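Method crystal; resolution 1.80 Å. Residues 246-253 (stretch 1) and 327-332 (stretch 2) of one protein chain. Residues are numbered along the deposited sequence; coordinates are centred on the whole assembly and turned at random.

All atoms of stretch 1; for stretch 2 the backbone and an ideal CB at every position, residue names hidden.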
# COMPACT_ATOMS: atom_id res chain seq x y z
N ASN A 246 6.65 -11.55 49.90
CA ASN A 246 6.27 -12.76 50.63
C ASN A 246 7.07 -13.96 50.16
O ASN A 246 6.53 -15.00 49.78
CB ASN A 246 4.78 -13.03 50.49
CG ASN A 246 3.94 -11.88 51.00
OD1 ASN A 246 3.10 -11.34 50.28
ND2 ASN A 246 4.18 -11.50 52.24
N VAL A 247 8.40 -13.81 50.19
CA VAL A 247 9.25 -14.80 49.56
C VAL A 247 9.18 -16.11 50.33
O VAL A 247 9.10 -16.14 51.57
CB VAL A 247 10.69 -14.27 49.47
CG1 VAL A 247 11.27 -14.02 50.88
CG2 VAL A 247 11.56 -15.22 48.64
N THR A 248 9.16 -17.22 49.59
CA THR A 248 9.16 -18.57 50.15
C THR A 248 10.17 -19.41 49.39
O THR A 248 10.64 -19.03 48.32
CB THR A 248 7.81 -19.29 50.05
OG1 THR A 248 7.64 -19.82 48.72
CG2 THR A 248 6.65 -18.37 50.41
N THR A 249 10.45 -20.61 49.91
CA THR A 249 11.38 -21.51 49.23
C THR A 249 10.88 -21.90 47.85
O THR A 249 11.68 -22.33 47.00
CB THR A 249 11.64 -22.77 50.07
OG1 THR A 249 10.40 -23.41 50.40
CG2 THR A 249 12.41 -22.42 51.34
N ALA A 250 9.58 -21.78 47.60
CA ALA A 250 9.03 -22.17 46.31
C ALA A 250 9.33 -21.15 45.22
O ALA A 250 9.02 -21.40 44.06
CB ALA A 250 7.52 -22.39 46.41
N ASP A 251 9.92 -20.03 45.57
CA ASP A 251 10.32 -19.01 44.61
C ASP A 251 11.70 -19.28 44.04
O ASP A 251 12.24 -18.43 43.31
CB ASP A 251 10.24 -17.65 45.29
CG ASP A 251 8.83 -17.30 45.72
OD1 ASP A 251 7.88 -17.77 45.04
OD2 ASP A 251 8.68 -16.53 46.69
N PHE A 252 12.29 -20.43 44.36
CA PHE A 252 13.64 -20.80 43.96
C PHE A 252 13.56 -22.17 43.31
O PHE A 252 12.56 -22.89 43.47
CB PHE A 252 14.62 -20.82 45.14
CG PHE A 252 14.69 -19.51 45.85
CD1 PHE A 252 15.77 -18.68 45.69
CD2 PHE A 252 13.65 -19.09 46.68
CE1 PHE A 252 15.83 -17.44 46.32
CE2 PHE A 252 13.68 -17.86 47.30
CZ PHE A 252 14.78 -17.04 47.15
N ILE A 253 14.61 -22.53 42.59
CA ILE A 253 14.65 -23.78 41.84
C ILE A 253 16.07 -24.30 41.80
O ILE A 253 17.03 -23.53 41.82
CB ILE A 253 14.06 -23.57 40.43
CG1 ILE A 253 13.91 -24.88 39.66
CG2 ILE A 253 14.95 -22.62 39.60
CD1 ILE A 253 13.19 -24.69 38.33
N UNK A 327 22.75 -14.37 48.56
CA UNK A 327 22.34 -15.28 49.61
C UNK A 327 21.12 -14.77 50.35
O UNK A 327 21.03 -13.58 50.67
CB UNK A 327 23.49 -15.51 50.59
N UNK A 328 20.17 -15.67 50.60
CA UNK A 328 18.94 -15.40 51.36
C UNK A 328 19.08 -16.14 52.70
O UNK A 328 18.80 -17.35 52.78
CB UNK A 328 17.69 -15.85 50.60
N UNK A 329 19.55 -15.48 53.75
CA UNK A 329 19.85 -16.19 55.01
C UNK A 329 18.62 -16.65 55.77
O UNK A 329 18.75 -17.42 56.74
CB UNK A 329 20.68 -15.29 55.92
N UNK A 330 17.43 -16.23 55.38
CA UNK A 330 16.24 -16.66 56.09
C UNK A 330 15.83 -18.08 55.75
O UNK A 330 14.92 -18.61 56.39
CB UNK A 330 15.08 -15.71 55.79
N UNK A 331 16.47 -18.71 54.76
CA UNK A 331 16.13 -20.06 54.38
C UNK A 331 17.29 -20.99 54.69
O UNK A 331 18.45 -20.57 54.68
CB UNK A 331 15.76 -20.13 52.90
N UNK A 332 17.02 -22.22 54.97
CA UNK A 332 18.09 -23.10 55.47
C UNK A 332 18.83 -23.87 54.39
O UNK A 332 18.62 -23.67 53.19
CB UNK A 332 17.50 -24.10 56.47

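Position 327 lies beyond the reach of stretch 1: nothing of that stretch comes within 5.5 Å of its ideal CB, and its extended backbone angles (-60/136) admit almost any residue. The deposited residue is Y327, whose hydroxyl is hydrogen-bonded elsewhere in the structure.

At position 328 CA-to-CB points toward stretch 1, and the ideal CB stands 4.7 Å from CZ of F252. An apolar side chain could pack on that ring; a longer one could pass it toward V247. The backbone also opens a type I turn here, and a side chain with an acceptor could bind the free amide two residues on. The residue is E328. Its carboxylate folds back over the turn, E328 OE2 accepting a hydrogen bond from the backbone N of position 330 at 3.0 Å, while E328 OE1 comes to 4.4 Å from CG1 of V247.

Position 329 is the second residue of the turn, with phi near -72° and no neighbour from stretch 1. Many residues would fit, proline especially, since its ring fixes phi close to this value. It is P329.

Position 330, the third residue of the turn, has helical angles (-77/-7). Its CB points toward stretch 1 but is more than 5.5 Å from it, so short side chains would fall short; a long one could reach V247, and a basic one could also pair with E328. R330 does both. R330 NH2 forms a salt bridge with OE1 of E328 at 2.9 Å, R330 NE donates to OE2 of E328 at 3.0 Å, and CG1 of V247 lies over one face of the guanidinium, 4.0 Å from R330 NH2.

Position 331 closes the turn through a weak hydrogen bond from its N to O of E328, 3.3 Å. Its CB points toward stretch 1 and lies 4.3 Å from CG2 of T249; beyond it, V247, T249 and F252 offer apolar surface. A large apolar side chain suits this place, and a flat ring could touch all three. The residue is F331. CG2 of T249 sits over the ring face, 4.0 Å from the centroid of the F331 ring, in a CH-pi contact; CG2 of V247 lies 4.0 Å from CE2 of F331, and CE2 of F252 3.7 Å from the same atom. The two aromatic rings meet obliquely. No hydrogen bond links the stretches; F331 has the most surface covered in stretch 2.

Position 332 points sideways, with nothing of stretch 1 within 5.5 Å of its ideal CB. It is P332, which makes no contact with stretch 1.

Stretch 2, residues 327-332: YEPRFP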
# COMPACT_ATOMS: atom_id res chain seq x y z
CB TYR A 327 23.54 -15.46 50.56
CG TYR A 327 23.33 -16.36 51.72
CD1 TYR A 327 22.79 -17.62 51.57
CD2 TYR A 327 23.70 -15.95 53.01
CE1 TYR A 327 22.60 -18.46 52.67
CE2 TYR A 327 23.52 -16.76 54.10
CZ TYR A 327 22.98 -18.02 53.92
OH TYR A 327 22.82 -18.82 55.02
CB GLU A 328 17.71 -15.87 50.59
CG GLU A 328 16.39 -15.76 51.35
CD GLU A 328 16.21 -14.43 52.05
OE1 GLU A 328 15.64 -13.48 51.45
OE2 GLU A 328 16.64 -14.32 53.22
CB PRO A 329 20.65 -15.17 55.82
CG PRO A 329 20.14 -13.83 55.33
CD PRO A 329 19.93 -14.05 53.83
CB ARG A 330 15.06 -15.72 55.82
CG ARG A 330 15.30 -14.35 56.40
CD ARG A 330 14.21 -13.41 56.03
NE ARG A 330 14.40 -12.96 54.65
CZ ARG A 330 13.62 -12.06 54.07
NH1 ARG A 330 12.60 -11.53 54.73
NH2 ARG A 330 13.87 -11.70 52.83
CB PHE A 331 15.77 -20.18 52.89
CG PHE A 331 14.53 -19.41 52.53
CD1 PHE A 331 13.41 -19.43 53.35
CD2 PHE A 331 14.48 -18.67 51.37
CE1 PHE A 331 12.27 -18.71 53.02
CE2 PHE A 331 13.33 -17.93 51.03
CZ PHE A 331 12.24 -17.96 51.84
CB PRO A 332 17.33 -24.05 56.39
CG PRO A 332 16.03 -24.27 55.64
CD PRO A 332 15.71 -22.90 54.99
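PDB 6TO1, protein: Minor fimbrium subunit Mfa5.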